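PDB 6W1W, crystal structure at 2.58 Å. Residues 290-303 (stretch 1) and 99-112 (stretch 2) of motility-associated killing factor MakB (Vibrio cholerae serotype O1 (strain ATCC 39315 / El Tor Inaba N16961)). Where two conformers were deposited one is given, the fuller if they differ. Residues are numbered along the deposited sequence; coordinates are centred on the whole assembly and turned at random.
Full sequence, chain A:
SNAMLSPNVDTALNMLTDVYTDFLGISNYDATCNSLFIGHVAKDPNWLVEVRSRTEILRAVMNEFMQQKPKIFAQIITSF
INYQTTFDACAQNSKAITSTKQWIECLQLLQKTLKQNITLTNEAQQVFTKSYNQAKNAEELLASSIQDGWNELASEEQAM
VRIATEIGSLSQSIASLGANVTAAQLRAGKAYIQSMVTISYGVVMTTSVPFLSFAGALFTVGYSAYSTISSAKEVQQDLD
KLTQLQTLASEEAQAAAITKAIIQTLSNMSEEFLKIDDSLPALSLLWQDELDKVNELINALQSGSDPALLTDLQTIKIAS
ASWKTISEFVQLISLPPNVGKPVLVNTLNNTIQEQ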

# COMPACT_ATOMS: atom_id res chain seq x y z
N GLU A 290 -19.10 7.73 -16.44
CA GLU A 290 -18.92 7.10 -17.74
C GLU A 290 -20.17 6.33 -18.14
O GLU A 290 -20.53 6.29 -19.32
CB GLU A 290 -17.70 6.18 -17.72
CG GLU A 290 -17.29 5.66 -19.09
CD GLU A 290 -16.89 6.78 -20.03
OE1 GLU A 290 -16.24 7.75 -19.56
OE2 GLU A 290 -17.23 6.70 -21.23
N LEU A 291 -20.83 5.69 -17.17
CA LEU A 291 -22.12 5.06 -17.43
C LEU A 291 -23.19 6.10 -17.73
O LEU A 291 -24.05 5.88 -18.58
CB LEU A 291 -22.52 4.20 -16.23
CG LEU A 291 -23.97 3.73 -16.14
CD1 LEU A 291 -24.25 2.63 -17.14
CD2 LEU A 291 -24.27 3.29 -14.72
N ASP A 292 -23.14 7.25 -17.04
CA ASP A 292 -24.09 8.32 -17.33
C ASP A 292 -24.01 8.75 -18.79
O ASP A 292 -25.01 9.20 -19.36
CB ASP A 292 -23.83 9.53 -16.42
CG ASP A 292 -23.96 9.19 -14.96
OD1 ASP A 292 -24.33 8.04 -14.64
OD2 ASP A 292 -23.68 10.08 -14.12
N LYS A 293 -22.83 8.63 -19.41
CA LYS A 293 -22.71 8.98 -20.82
C LYS A 293 -23.39 7.93 -21.71
O LYS A 293 -24.11 8.28 -22.65
CB LYS A 293 -21.24 9.14 -21.22
CG LYS A 293 -20.49 10.21 -20.46
CD LYS A 293 -19.02 10.21 -20.85
CE LYS A 293 -18.17 10.98 -19.86
NZ LYS A 293 -16.72 10.71 -20.06
N VAL A 294 -23.17 6.65 -21.43
CA VAL A 294 -23.78 5.62 -22.26
C VAL A 294 -25.27 5.49 -22.00
O VAL A 294 -26.01 5.00 -22.86
CB VAL A 294 -23.08 4.26 -22.09
CG1 VAL A 294 -21.58 4.43 -22.15
CG2 VAL A 294 -23.49 3.62 -20.78
N ASN A 295 -25.75 5.92 -20.82
CA ASN A 295 -27.19 5.93 -20.58
C ASN A 295 -27.87 6.99 -21.43
O ASN A 295 -28.86 6.72 -22.11
CB ASN A 295 -27.48 6.17 -19.09
CG ASN A 295 -27.42 4.89 -18.27
OD1 ASN A 295 -27.50 3.78 -18.80
ND2 ASN A 295 -27.27 5.05 -16.96
N GLU A 296 -27.33 8.22 -21.42
CA GLU A 296 -27.93 9.30 -22.20
C GLU A 296 -27.94 8.98 -23.69
O GLU A 296 -28.83 9.43 -24.42
CB GLU A 296 -27.18 10.61 -21.95
CG GLU A 296 -27.25 11.10 -20.51
CD GLU A 296 -28.66 11.42 -20.05
OE1 GLU A 296 -29.52 11.74 -20.90
OE2 GLU A 296 -28.92 11.34 -18.82
N LEU A 297 -26.96 8.21 -24.17
CA LEU A 297 -26.94 7.86 -25.59
C LEU A 297 -27.98 6.81 -25.93
O LEU A 297 -28.60 6.86 -27.00
CB LEU A 297 -25.54 7.40 -26.00
CG LEU A 297 -24.60 8.47 -26.57
CD1 LEU A 297 -25.22 9.13 -27.79
CD2 LEU A 297 -24.23 9.52 -25.53
N ILE A 298 -28.21 5.84 -25.03
CA ILE A 298 -29.22 4.82 -25.29
C ILE A 298 -30.61 5.44 -25.32
O ILE A 298 -31.42 5.15 -26.20
CB ILE A 298 -29.12 3.69 -24.25
CG1 ILE A 298 -27.80 2.95 -24.41
CG2 ILE A 298 -30.29 2.73 -24.41
CD1 ILE A 298 -27.57 1.87 -23.36
N ASN A 299 -30.91 6.32 -24.35
CA ASN A 299 -32.20 7.00 -24.33
C ASN A 299 -32.41 7.82 -25.60
O ASN A 299 -33.52 7.86 -26.14
CB ASN A 299 -32.31 7.89 -23.10
CG ASN A 299 -32.09 7.13 -21.80
OD1 ASN A 299 -31.67 5.97 -21.80
ND2 ASN A 299 -32.35 7.79 -20.68
N ALA A 300 -31.36 8.48 -26.08
CA ALA A 300 -31.49 9.28 -27.29
C ALA A 300 -31.70 8.40 -28.52
O ALA A 300 -32.43 8.78 -29.44
CB ALA A 300 -30.26 10.17 -27.47
N LEU A 301 -31.05 7.23 -28.56
CA LEU A 301 -31.27 6.32 -29.67
C LEU A 301 -32.66 5.69 -29.61
O LEU A 301 -33.35 5.59 -30.63
CB LEU A 301 -30.20 5.22 -29.67
CG LEU A 301 -28.76 5.62 -29.98
CD1 LEU A 301 -27.82 4.52 -29.54
CD2 LEU A 301 -28.59 5.93 -31.47
N GLN A 302 -33.09 5.27 -28.41
CA GLN A 302 -34.39 4.63 -28.27
C GLN A 302 -35.53 5.60 -28.54
O GLN A 302 -36.62 5.18 -28.93
CB GLN A 302 -34.53 4.03 -26.87
CG GLN A 302 -34.01 2.60 -26.77
CD GLN A 302 -33.80 2.15 -25.34
OE1 GLN A 302 -33.85 2.96 -24.40
NE2 GLN A 302 -33.55 0.86 -25.16
N SER A 303 -35.30 6.89 -28.33
CA SER A 303 -36.33 7.88 -28.62
C SER A 303 -36.35 8.29 -30.08
O SER A 303 -37.25 9.04 -30.48
CB SER A 303 -36.15 9.10 -27.72
OG SER A 303 -34.97 9.81 -28.06
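Stretch 2 99-112: STKQWIECLQLLQK

Stretch 2 is helical from Thr 100 to Lys 112 and continues beyond it. Ser 99 holds the N-cap position; its N donates to Gln 102 OE1 at 3.2 Å. The helix packs on the helix of stretch 1; residues that touch across the contact are at least 180 apart in sequence. The two run nearly antiparallel, with a signed crossing angle of -154° and a closest axial approach of 9.7 Å. Accordingly, Leu 291 faces Gln 111 (CA to CA 6.4 Å) and Ile 298 faces Ile 104 (CA to CA 6.1 Å).

The contact is mainly apolar. Ile 298 is m at chi1 and t at chi2. Its CA-to-CB bond points sideways, but this extended rotamer brings its end nearer, into a hole formed by Ile 104, Leu 107, Gln 108 and Gln 111. Ile 298 CG1 lies 3.6 Å from Leu 107 CB. Ile 104 has the same m, t conformation and also starts sideways. Its CG1 lies 3.7 Å from Leu 301 CB, and its CD1 lies 3.8 Å from Gln 302 CG.

Leu 107 points toward stretch 1. Its chi1 is -106°, between wells, and its CD1 lies 3.7 Å from Val 294 CB. Leu 301, m at chi1 and t at chi2, also points across; its CD1 lies 4.0 Å from Trp 103 CB. Trp 103 starts toward stretch 1, but with chi1 at -81° its end leads away, so the indole contributes little here.

Gln 111 is t at chi1 and chi2. It fits as a knob among Leu 291, Val 294, Asn 295 and Ile 298. Its CG lies 3.8 Å from Leu 291 CD1, where the t, p rotamer of Leu 291 brings the leucine end closer. Thus aliphatic packing extends to a polar residue.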

# COMPACT_ATOMS: atom_id res chain seq x y z
N SER A 99 -26.44 -0.18 -38.19
CA SER A 99 -27.84 0.09 -37.90
C SER A 99 -28.02 0.75 -36.54
O SER A 99 -27.19 0.62 -35.64
CB SER A 99 -28.65 -1.21 -37.95
OG SER A 99 -28.57 -1.83 -39.22
N THR A 100 -29.13 1.47 -36.40
CA THR A 100 -29.46 2.09 -35.12
C THR A 100 -29.81 1.05 -34.07
O THR A 100 -29.54 1.25 -32.88
CB THR A 100 -30.61 3.08 -35.30
OG1 THR A 100 -31.10 3.49 -34.01
CG2 THR A 100 -31.74 2.45 -36.10
N LYS A 101 -30.42 -0.06 -34.48
CA LYS A 101 -30.63 -1.17 -33.57
C LYS A 101 -29.30 -1.74 -33.09
O LYS A 101 -29.13 -2.05 -31.91
CB LYS A 101 -31.47 -2.26 -34.24
CG LYS A 101 -31.40 -3.63 -33.57
CD LYS A 101 -32.31 -3.74 -32.36
CE LYS A 101 -33.77 -3.76 -32.77
NZ LYS A 101 -34.09 -4.89 -33.69
N GLN A 102 -28.33 -1.85 -34.00
CA GLN A 102 -27.03 -2.41 -33.65
C GLN A 102 -26.28 -1.51 -32.67
O GLN A 102 -25.56 -2.01 -31.79
CB GLN A 102 -26.19 -2.64 -34.91
CG GLN A 102 -26.84 -3.57 -35.91
CD GLN A 102 -26.13 -3.57 -37.25
OE1 GLN A 102 -25.07 -2.95 -37.40
NE2 GLN A 102 -26.70 -4.27 -38.23
N TRP A 103 -26.43 -0.19 -32.81
CA TRP A 103 -25.81 0.72 -31.86
C TRP A 103 -26.34 0.50 -30.45
O TRP A 103 -25.57 0.50 -29.48
CB TRP A 103 -26.02 2.17 -32.29
CG TRP A 103 -25.07 2.66 -33.35
CD1 TRP A 103 -25.39 3.08 -34.61
CD2 TRP A 103 -23.65 2.78 -33.25
NE1 TRP A 103 -24.26 3.45 -35.29
CE2 TRP A 103 -23.17 3.27 -34.48
CE3 TRP A 103 -22.72 2.51 -32.23
CZ2 TRP A 103 -21.82 3.51 -34.72
CZ3 TRP A 103 -21.38 2.74 -32.47
CH2 TRP A 103 -20.94 3.24 -33.71
N ILE A 104 -27.65 0.30 -30.31
CA ILE A 104 -28.23 0.09 -28.98
C ILE A 104 -27.78 -1.24 -28.40
O ILE A 104 -27.43 -1.33 -27.22
CB ILE A 104 -29.76 0.18 -29.04
CG1 ILE A 104 -30.20 1.48 -29.72
CG2 ILE A 104 -30.33 0.12 -27.65
CD1 ILE A 104 -31.69 1.73 -29.69
N GLU A 105 -27.78 -2.30 -29.22
CA GLU A 105 -27.30 -3.60 -28.74
C GLU A 105 -25.84 -3.51 -28.30
O GLU A 105 -25.45 -4.14 -27.31
CB GLU A 105 -27.48 -4.65 -29.83
CG GLU A 105 -28.92 -4.87 -30.25
CD GLU A 105 -29.06 -5.95 -31.31
OE1 GLU A 105 -28.05 -6.58 -31.65
OE2 GLU A 105 -30.20 -6.15 -31.80
N CYS A 106 -25.03 -2.74 -29.02
CA CYS A 106 -23.64 -2.56 -28.62
C CYS A 106 -23.53 -1.71 -27.37
O CYS A 106 -22.74 -2.02 -26.47
CB CYS A 106 -22.84 -1.93 -29.76
SG CYS A 106 -21.25 -2.74 -30.07
N LEU A 107 -24.33 -0.65 -27.28
CA LEU A 107 -24.25 0.25 -26.13
C LEU A 107 -24.60 -0.46 -24.83
O LEU A 107 -23.90 -0.30 -23.82
CB LEU A 107 -25.16 1.46 -26.35
CG LEU A 107 -24.47 2.77 -26.70
CD1 LEU A 107 -23.49 3.15 -25.60
CD2 LEU A 107 -23.76 2.68 -28.04
N GLN A 108 -25.68 -1.25 -24.83
CA GLN A 108 -26.04 -1.92 -23.59
C GLN A 108 -25.11 -3.08 -23.25
O GLN A 108 -25.16 -3.58 -22.12
CB GLN A 108 -27.50 -2.39 -23.64
CG GLN A 108 -27.88 -3.26 -24.82
CD GLN A 108 -29.37 -3.23 -25.11
OE1 GLN A 108 -30.09 -2.32 -24.69
NE2 GLN A 108 -29.86 -4.24 -25.83
N LEU A 109 -24.25 -3.50 -24.18
CA LEU A 109 -23.14 -4.37 -23.80
C LEU A 109 -22.14 -3.61 -22.95
O LEU A 109 -21.62 -4.14 -21.96
CB LEU A 109 -22.46 -4.96 -25.03
CG LEU A 109 -21.21 -5.79 -24.74
CD1 LEU A 109 -21.53 -6.98 -23.85
CD2 LEU A 109 -20.53 -6.24 -26.04
N LEU A 110 -21.85 -2.36 -23.32
CA LEU A 110 -21.02 -1.51 -22.47
C LEU A 110 -21.73 -1.18 -21.17
O LEU A 110 -21.11 -1.17 -20.10
CB LEU A 110 -20.64 -0.23 -23.20
CG LEU A 110 -19.77 -0.37 -24.45
CD1 LEU A 110 -19.70 0.94 -25.20
CD2 LEU A 110 -18.37 -0.84 -24.06
N GLN A 111 -23.04 -0.92 -21.25
CA GLN A 111 -23.80 -0.56 -20.06
C GLN A 111 -23.79 -1.68 -19.02
O GLN A 111 -23.70 -1.42 -17.82
CB GLN A 111 -25.23 -0.21 -20.45
CG GLN A 111 -26.15 0.10 -19.29
CD GLN A 111 -27.61 0.02 -19.68
OE1 GLN A 111 -28.33 1.01 -19.60
NE2 GLN A 111 -28.04 -1.15 -20.12
N LYS A 112 -23.87 -2.93 -19.47
CA LYS A 112 -23.76 -4.05 -18.54
C LYS A 112 -22.36 -4.12 -17.95
O LYS A 112 -22.19 -4.23 -16.73
CB LYS A 112 -24.13 -5.36 -19.23
CG LYS A 112 -24.22 -6.56 -18.28
CD LYS A 112 -24.56 -7.85 -19.02
CE LYS A 112 -23.36 -8.38 -19.80
NZ LYS A 112 -22.23 -8.75 -18.90